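Local coordinates for protein probable polyketide synthase 1 (Dictyostelium discoideum, PDB 2H84) that serves as the C-terminal type III polyketide synthase domain of a hybrid enzyme that produces acylpyrones in vitro, extending acyl chains with malonyl units and cyclising the product, at residues S58-H64 with Y326-G330; V16-G20 with K108-G112; D198-A202 with N254-D258. All coordinates share one frame; numbering follows the deposited sequence.

Contact 1. Residues S58-H64 with Y326-G330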
loop_
_atom_site.group_PDB
_atom_site.type_symbol
_atom_site.label_atom_id
_atom_site.label_comp_id
_atom_site.label_asym_id
_atom_site.label_seq_id
_atom_site.Cartn_x
_atom_site.Cartn_y
_atom_site.Cartn_z
ATOM N N SER A 58 -13.258 19.520 22.264
ATOM C CA SER A 58 -12.345 18.575 21.617
ATOM C C SER A 58 -11.278 18.035 22.561
ATOM O O SER A 58 -10.746 16.945 22.343
ATOM C CB SER A 58 -11.651 19.236 20.420
ATOM O OG SER A 58 -10.686 20.181 20.839
ATOM N N GLN A 59 -10.958 18.810 23.595
ATOM C CA GLN A 59 -9.940 18.426 24.573
ATOM C C GLN A 59 -8.527 18.357 24.004
ATOM O O GLN A 59 -7.670 17.682 24.567
ATOM C CB GLN A 59 -10.273 17.078 25.197
ATOM C CG GLN A 59 -11.370 17.127 26.231
ATOM C CD GLN A 59 -11.815 15.745 26.655
ATOM O OE1 GLN A 59 -10.994 14.905 27.020
ATOM N NE2 GLN A 59 -13.121 15.498 26.607
ATOM N N ILE A 60 -8.289 19.036 22.887
ATOM C CA ILE A 60 -6.963 19.052 22.289
ATOM C C ILE A 60 -6.343 20.401 22.608
ATOM O O ILE A 60 -6.991 21.436 22.462
ATOM C CB ILE A 60 -7.029 18.861 20.768
ATOM C CG1 ILE A 60 -7.536 17.452 20.458
ATOM C CG2 ILE A 60 -5.661 19.099 20.154
ATOM C CD1 ILE A 60 -7.629 17.133 18.990
ATOM N N LYS A 61 -5.091 20.387 23.053
ATOM C CA LYS A 61 -4.402 21.617 23.419
ATOM C C LYS A 61 -3.612 22.210 22.269
ATOM O O LYS A 61 -3.641 23.418 22.056
ATOM C CB LYS A 61 -3.477 21.357 24.606
ATOM C CG LYS A 61 -3.286 22.562 25.505
ATOM C CD LYS A 61 -2.835 22.145 26.899
ATOM C CE LYS A 61 -2.973 23.309 27.860
ATOM N NZ LYS A 61 -2.396 23.038 29.188
ATOM N N THR A 62 -2.906 21.356 21.531
ATOM C CA THR A 62 -2.103 21.788 20.387
ATOM C C THR A 62 -2.070 20.760 19.258
ATOM O O THR A 62 -2.353 19.576 19.458
ATOM C CB THR A 62 -0.630 22.064 20.783
ATOM O OG1 THR A 62 -0.102 20.928 21.484
ATOM C CG2 THR A 62 -0.523 23.293 21.654
ATOM N N ARG A 63 -1.712 21.242 18.070
ATOM C CA ARG A 63 -1.592 20.422 16.872
ATOM C C ARG A 63 -0.517 21.028 15.979
ATOM O O ARG A 63 -0.278 22.238 16.016
ATOM C CB ARG A 63 -2.914 20.378 16.097
ATOM C CG ARG A 63 -3.927 19.382 16.618
ATOM C CD ARG A 63 -5.118 19.294 15.685
ATOM N NE ARG A 63 -5.900 20.529 15.671
ATOM C CZ ARG A 63 -6.707 20.894 14.678
ATOM N NH1 ARG A 63 -6.842 20.124 13.608
ATOM N NH2 ARG A 63 -7.385 22.025 14.753
ATOM N N HIS A 64 0.143 20.180 15.194
ATOM C CA HIS A 64 1.168 20.633 14.256
ATOM C C HIS A 64 0.546 20.516 12.865
ATOM O O HIS A 64 0.022 19.464 12.493
ATOM C CB HIS A 64 2.413 19.762 14.383
ATOM C CG HIS A 64 3.106 19.909 15.699
ATOM N ND1 HIS A 64 4.185 20.749 15.883
ATOM C CD2 HIS A 64 2.848 19.360 16.908
ATOM C CE1 HIS A 64 4.560 20.709 17.148
ATOM N NE2 HIS A 64 3.764 19.874 17.792
ATOM N N TYR A 326 -2.516 12.704 22.565
ATOM C CA TYR A 326 -3.716 13.298 21.997
ATOM C C TYR A 326 -3.852 14.781 22.336
ATOM O O TYR A 326 -4.233 15.576 21.478
ATOM C CB TYR A 326 -4.966 12.522 22.446
ATOM C CG TYR A 326 -6.280 13.127 21.971
ATOM C CD1 TYR A 326 -7.084 13.868 22.842
ATOM C CD2 TYR A 326 -6.695 12.993 20.638
ATOM C CE1 TYR A 326 -8.271 14.467 22.403
ATOM C CE2 TYR A 326 -7.882 13.589 20.181
ATOM C CZ TYR A 326 -8.667 14.327 21.071
ATOM O OH TYR A 326 -9.832 14.920 20.631
ATOM N N HIS A 327 -3.529 15.162 23.570
ATOM C CA HIS A 327 -3.648 16.564 23.969
ATOM C C HIS A 327 -2.708 17.485 23.208
ATOM O O HIS A 327 -3.072 18.616 22.884
ATOM C CB HIS A 327 -3.383 16.746 25.468
ATOM C CG HIS A 327 -4.454 16.179 26.347
ATOM N ND1 HIS A 327 -5.794 16.272 26.046
ATOM C CD2 HIS A 327 -4.379 15.535 27.537
ATOM C CE1 HIS A 327 -6.501 15.709 27.012
ATOM N NE2 HIS A 327 -5.665 15.255 27.927
ATOM N N ALA A 328 -1.507 16.988 22.912
ATOM C CA ALA A 328 -0.481 17.774 22.231
ATOM C C ALA A 328 -0.326 17.598 20.719
ATOM O O ALA A 328 0.417 18.349 20.086
ATOM C CB ALA A 328 0.853 17.521 22.905
ATOM N N TYR A 329 -1.010 16.622 20.132
ATOM C CA TYR A 329 -0.884 16.391 18.696
ATOM C C TYR A 329 -2.206 16.149 17.985
ATOM O O TYR A 329 -2.326 16.402 16.781
ATOM C CB TYR A 329 0.024 15.186 18.433
ATOM C CG TYR A 329 1.435 15.351 18.928
ATOM C CD1 TYR A 329 2.327 16.189 18.267
ATOM C CD2 TYR A 329 1.876 14.681 20.068
ATOM C CE1 TYR A 329 3.620 16.356 18.729
ATOM C CE2 TYR A 329 3.165 14.842 20.540
ATOM C CZ TYR A 329 4.035 15.681 19.869
ATOM O OH TYR A 329 5.314 15.861 20.341
ATOM N N GLY A 330 -3.187 15.642 18.724
ATOM C CA GLY A 330 -4.472 15.341 18.126
ATOM C C GLY A 330 -4.413 14.019 17.381
ATOM O O GLY A 330 -3.706 13.094 17.792
#
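The C-terminal end of helix 320-329 meets the loop that runs into strand 62-63, and the donors of K61 and T62 take up carbonyls of the helix's last turn. H327 O is gripped twice, by K61 N at 2.7 Å and by T62 N at 3.1 Å, both in the carbonyl plane. The next carbonyl, A328 O, accepts the hydroxyl of T62 at 3.0 Å from OG1; this donor stands above the carbonyl plane. The T62 oxygen can do so because it sits between its own backbone N and carbonyl carbon (chi1 52°). Partners of this kind probably offset part of the negative pole expected at a helix C-terminus. The helix answers with donors of its own: H327 ND1 reaches Q59 O at 2.8 Å, nearly along the C=O axis and close to the imidazole plane, while Y326 OH donates a hydrogen bond to S58 O at 2.8 Å, in the carbonyl plane. Y326 and I60 cross at about a right angle, with I60 CG1 3.4 Å from Y326 CZ, and I205 of helix 197-205 touches both. A phenylalanine in place of Y326 would probably keep the packing against I60 but leave S58 O without this donor. In the thiolase fold of chalcone synthases, the segment just after the corresponding helix carries the catalytic asparagine, and the same is probably true here; G330, which leaves the helix with positive phi, lies about 11 Å from the side chain of C157, the predicted active-site cysteine. At the far end H64 and Y329 meet rim to rim, their planes at 28°; Y329 also packs edge-to-face with F339. R63 lays its CG beside Y329 O, and its guanidinium continues to the carbonyls of F206 and S203.

Contact 2. Residues V16-G20 with K108-G112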
loop_
_atom_site.group_PDB
_atom_site.type_symbol
_atom_site.label_atom_id
_atom_site.label_comp_id
_atom_site.label_asym_id
_atom_site.label_seq_id
_atom_site.Cartn_x
_atom_site.Cartn_y
_atom_site.Cartn_z
ATOM N N VAL A 16 10.679 -3.957 18.955
ATOM C CA VAL A 16 10.763 -2.608 18.410
ATOM C C VAL A 16 12.108 -2.125 18.944
ATOM O O VAL A 16 12.251 -1.936 20.154
ATOM C CB VAL A 16 9.660 -1.717 18.988
ATOM C CG1 VAL A 16 9.753 -0.417 18.499
ATOM C CG2 VAL A 16 8.393 -2.138 18.565
ATOM N N LEU A 17 13.081 -1.921 18.059
ATOM C CA LEU A 17 14.425 -1.511 18.467
ATOM C C LEU A 17 14.739 -0.008 18.468
ATOM O O LEU A 17 15.836 0.405 18.861
ATOM C CB LEU A 17 15.445 -2.251 17.599
ATOM C CG LEU A 17 15.267 -3.770 17.554
ATOM C CD1 LEU A 17 16.211 -4.365 16.535
ATOM C CD2 LEU A 17 15.517 -4.356 18.925
ATOM N N GLY A 18 13.784 0.806 18.036
ATOM C CA GLY A 18 14.004 2.240 18.025
ATOM C C GLY A 18 12.819 2.988 17.452
ATOM O O GLY A 18 12.116 2.464 16.593
ATOM N N ILE A 19 12.591 4.210 17.925
ATOM C CA ILE A 19 11.479 5.020 17.438
ATOM C C ILE A 19 11.883 6.479 17.283
ATOM O O ILE A 19 12.709 6.997 18.032
ATOM C CB ILE A 19 10.297 4.998 18.400
ATOM C CG1 ILE A 19 9.978 3.564 18.818
ATOM C CG2 ILE A 19 9.095 5.650 17.740
ATOM C CD1 ILE A 19 9.023 3.488 19.992
ATOM N N GLY A 20 11.285 7.150 16.313
ATOM C CA GLY A 20 11.597 8.547 16.106
ATOM C C GLY A 20 10.388 9.225 15.514
ATOM O O GLY A 20 9.664 8.630 14.713
ATOM N N LYS A 108 18.962 6.683 14.572
ATOM C CA LYS A 108 19.922 6.926 15.630
ATOM C C LYS A 108 19.412 6.301 16.926
ATOM O O LYS A 108 20.175 5.728 17.704
ATOM C CB LYS A 108 20.140 8.426 15.797
ATOM C CG LYS A 108 19.906 8.947 17.190
ATOM C CD LYS A 108 20.312 10.383 17.234
ATOM C CE LYS A 108 21.272 10.679 18.353
ATOM N NZ LYS A 108 20.660 10.703 19.683
ATOM N N ASP A 109 18.113 6.397 17.162
ATOM C CA ASP A 109 17.570 5.807 18.376
ATOM C C ASP A 109 17.817 4.297 18.370
ATOM O O ASP A 109 18.061 3.692 19.419
ATOM C CB ASP A 109 16.070 6.074 18.495
ATOM C CG ASP A 109 15.570 5.893 19.915
ATOM O OD1 ASP A 109 14.486 5.297 20.103
ATOM O OD2 ASP A 109 16.269 6.350 20.847
ATOM N N TRP A 110 17.745 3.699 17.183
ATOM C CA TRP A 110 17.970 2.268 17.017
ATOM C C TRP A 110 19.406 1.949 17.403
ATOM O O TRP A 110 19.665 0.990 18.124
ATOM C CB TRP A 110 17.708 1.864 15.561
ATOM C CG TRP A 110 18.320 0.559 15.146
ATOM C CD1 TRP A 110 18.293 -0.624 15.834
ATOM C CD2 TRP A 110 18.975 0.282 13.905
ATOM N NE1 TRP A 110 18.883 -1.620 15.094
ATOM C CE2 TRP A 110 19.311 -1.091 13.905
ATOM C CE3 TRP A 110 19.311 1.059 12.792
ATOM C CZ2 TRP A 110 19.962 -1.701 12.828
ATOM C CZ3 TRP A 110 19.958 0.454 11.724
ATOM C CH2 TRP A 110 20.278 -0.912 11.750
ATOM N N GLY A 111 20.331 2.772 16.923
ATOM C CA GLY A 111 21.730 2.571 17.232
ATOM C C GLY A 111 22.521 1.844 16.161
ATOM O O GLY A 111 23.699 2.140 15.950
ATOM N N GLY A 112 21.881 0.901 15.478
ATOM C CA GLY A 112 22.564 0.138 14.450
ATOM C C GLY A 112 23.133 0.941 13.295
ATOM O O GLY A 112 23.012 2.165 13.250
#
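The indole of W110, in touch with L17 across the contact, has G112 CA over the centre of one face, 3.4 Å above the plane, so that the chain doubles back upon the ring just after the helix. L17 approaches obliquely at the pyrrole end, its CB 3.7 Å from W110 CD1, while W110 NE1 finds its polar partner in the carboxylate of E223. The other flat group, the carboxylate of D109, turns OD1 toward the strand. It accepts from I19 N at 3.1 Å through its anti lone pair, the N-H pointing almost straight at the oxygen (178°). With CG opposite the backbone N (chi1 -161°), the D109 side chain leans from the last turn of its helix over I19. The same OD1 forms a salt bridge with R345, whose guanidinium also donates to I19 O; one arginine thus serves two acceptors that stand close together and cannot bond to each other. Backbones come near as well. W110 CA directs its C-H at L17 O over 3.4 Å, and G18 CA lies 4.1 Å from W110 CA. A classic beta bulge sets L17 and G18 together opposite I214 of strand 209-216. Strand 15-22 runs antiparallel between strands 209-216 and 227-236 of the mixed sheet; the end of helix 84-110 comes against it, and helix 335-345 supplies R345 as well as I338 and D342, which pack on I19.

Contact 3. Residues D198-A202 with N254-D258; sequences DQMVA and NLGLD
D198 reaches out from helix 197-205 to the backbone of L257, with CB and OD2 making the contact. Its CB lies 3.7 Å from L257 CB and 3.4 Å from L257 O. CG stands between the backbone N and the carbonyl carbon (chi1 61°), a setting that carries the carboxylate across to the strand. At the tip, OD2 accepts from L257 N at 3.0 Å with an angle of 158°, using its anti lone pair, and G256 CA is beside it. OD1 takes a weak bond from Q199 NE2 and another from a bound hexaethylene glycol, probably from the crystallisation liquor. One turn along the helix, A202 CB packs against L255 CD2 at 3.7 Å, while the Q199 amide lies alongside L255, its NE2 3.7 Å from L255 O without a hydrogen bond. The axes of 198-202 and 254-257 cross at 99°, 8.1 Å apart at their closest. Strand 252-257 pairs antiparallel with 244-249, and L257 comes within about 7 Å of the C157 side chain; the arrangement is consistent with the hairpin that lines the active-site cavity in chalcone and stilbene synthases.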
loop_
_atom_site.group_PDB
_atom_site.type_symbol
_atom_site.label_atom_id
_atom_site.label_comp_id
_atom_site.label_asym_id
_atom_site.label_seq_id
_atom_site.Cartn_x
_atom_site.Cartn_y
_atom_site.Cartn_z
ATOM N N ASP A 198 -19.315 16.173 10.813
ATOM C CA ASP A 198 -18.044 15.466 10.666
ATOM C C ASP A 198 -16.971 16.345 10.040
ATOM O O ASP A 198 -15.779 16.165 10.302
ATOM C CB ASP A 198 -18.231 14.172 9.855
ATOM C CG ASP A 198 -18.755 14.420 8.447
ATOM O OD1 ASP A 198 -19.353 15.486 8.195
ATOM O OD2 ASP A 198 -18.567 13.531 7.593
ATOM N N GLN A 199 -17.395 17.296 9.212
ATOM C CA GLN A 199 -16.460 18.213 8.567
ATOM C C GLN A 199 -15.842 19.129 9.628
ATOM O O GLN A 199 -14.620 19.316 9.665
ATOM C CB GLN A 199 -17.183 19.037 7.498
ATOM C CG GLN A 199 -16.521 18.961 6.140
ATOM C CD GLN A 199 -16.360 17.541 5.628
ATOM O OE1 GLN A 199 -15.510 17.279 4.783
ATOM N NE2 GLN A 199 -17.180 16.623 6.124
ATOM N N MET A 200 -16.695 19.683 10.494
ATOM C CA MET A 200 -16.261 20.555 11.584
ATOM C C MET A 200 -15.348 19.780 12.542
ATOM O O MET A 200 -14.279 20.262 12.921
ATOM C CB MET A 200 -17.476 21.090 12.354
ATOM C CG MET A 200 -18.518 21.759 11.472
ATOM S SD MET A 200 -19.748 22.757 12.364
ATOM C CE MET A 200 -20.978 21.562 12.731
ATOM N N VAL A 201 -15.778 18.579 12.926
ATOM C CA VAL A 201 -15.007 17.728 13.832
ATOM C C VAL A 201 -13.611 17.472 13.274
ATOM O O VAL A 201 -12.596 17.717 13.941
ATOM C CB VAL A 201 -15.677 16.339 14.048
ATOM C CG1 VAL A 201 -14.836 15.512 15.014
ATOM C CG2 VAL A 201 -17.096 16.502 14.567
ATOM N N ALA A 202 -13.582 16.973 12.041
ATOM C CA ALA A 202 -12.334 16.645 11.372
ATOM C C ALA A 202 -11.383 17.830 11.404
ATOM O O ALA A 202 -10.178 17.663 11.572
ATOM C CB ALA A 202 -12.612 16.223 9.937
ATOM N N ASN A 254 -12.808 13.659 -0.223
ATOM C CA ASN A 254 -14.102 13.841 0.439
ATOM C C ASN A 254 -14.203 13.003 1.709
ATOM O O ASN A 254 -14.353 11.777 1.653
ATOM C CB ASN A 254 -15.252 13.486 -0.500
ATOM C CG ASN A 254 -16.599 13.998 0.006
ATOM O OD1 ASN A 254 -16.714 14.468 1.145
ATOM N ND2 ASN A 254 -17.627 13.905 -0.841
ATOM N N LEU A 255 -14.129 13.673 2.861
ATOM C CA LEU A 255 -14.231 12.955 4.140
ATOM C C LEU A 255 -15.673 12.709 4.657
ATOM O O LEU A 255 -16.603 13.464 4.352
ATOM C CB LEU A 255 -13.435 13.684 5.224
ATOM C CG LEU A 255 -13.486 12.983 6.573
ATOM C CD1 LEU A 255 -12.098 12.611 7.044
ATOM C CD2 LEU A 255 -14.158 13.893 7.579
ATOM N N GLY A 256 -15.835 11.631 5.421
ATOM C CA GLY A 256 -17.119 11.286 5.998
ATOM C C GLY A 256 -16.949 10.385 7.217
ATOM O O GLY A 256 -16.474 9.246 7.114
ATOM N N LEU A 257 -17.339 10.918 8.369
ATOM C CA LEU A 257 -17.262 10.245 9.654
ATOM C C LEU A 257 -18.650 10.084 10.277
ATOM O O LEU A 257 -19.272 11.070 10.681
ATOM C CB LEU A 257 -16.394 11.066 10.596
ATOM C CG LEU A 257 -14.921 10.782 10.768
ATOM C CD1 LEU A 257 -14.347 10.333 9.597
ATOM C CD2 LEU A 257 -14.209 11.952 11.068
ATOM N N ASP A 258 -19.117 8.844 10.380
ATOM C CA ASP A 258 -20.433 8.518 10.938
ATOM C C ASP A 258 -20.501 8.769 12.446
ATOM O O ASP A 258 -19.566 8.450 13.176
ATOM C CB ASP A 258 -20.714 7.052 10.664
ATOM C CG ASP A 258 -22.156 6.766 10.458
ATOM O OD1 ASP A 258 -22.730 7.311 9.488
ATOM O OD2 ASP A 258 -22.704 5.984 11.266
#

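Overall arrangement
Two of the three contacts gather near the predicted active-site cysteine C157, and the third stands apart. Contacts 1 and 3 have centres about 17 Å apart and nearest atoms about 5 Å apart, close without touching, and they join the two family halves of the synthase, each pairing a segment from one with a segment from the other. Helix 197-205 serves them both. Contact 2 lies wholly in the N-terminal half, its centre about 26 Å from that of contact 1; the centre of contact 3 lies about 35 Å away, on the opposite side of the chain's centre. Helix 335-345 serves contacts 1 and 2 alike.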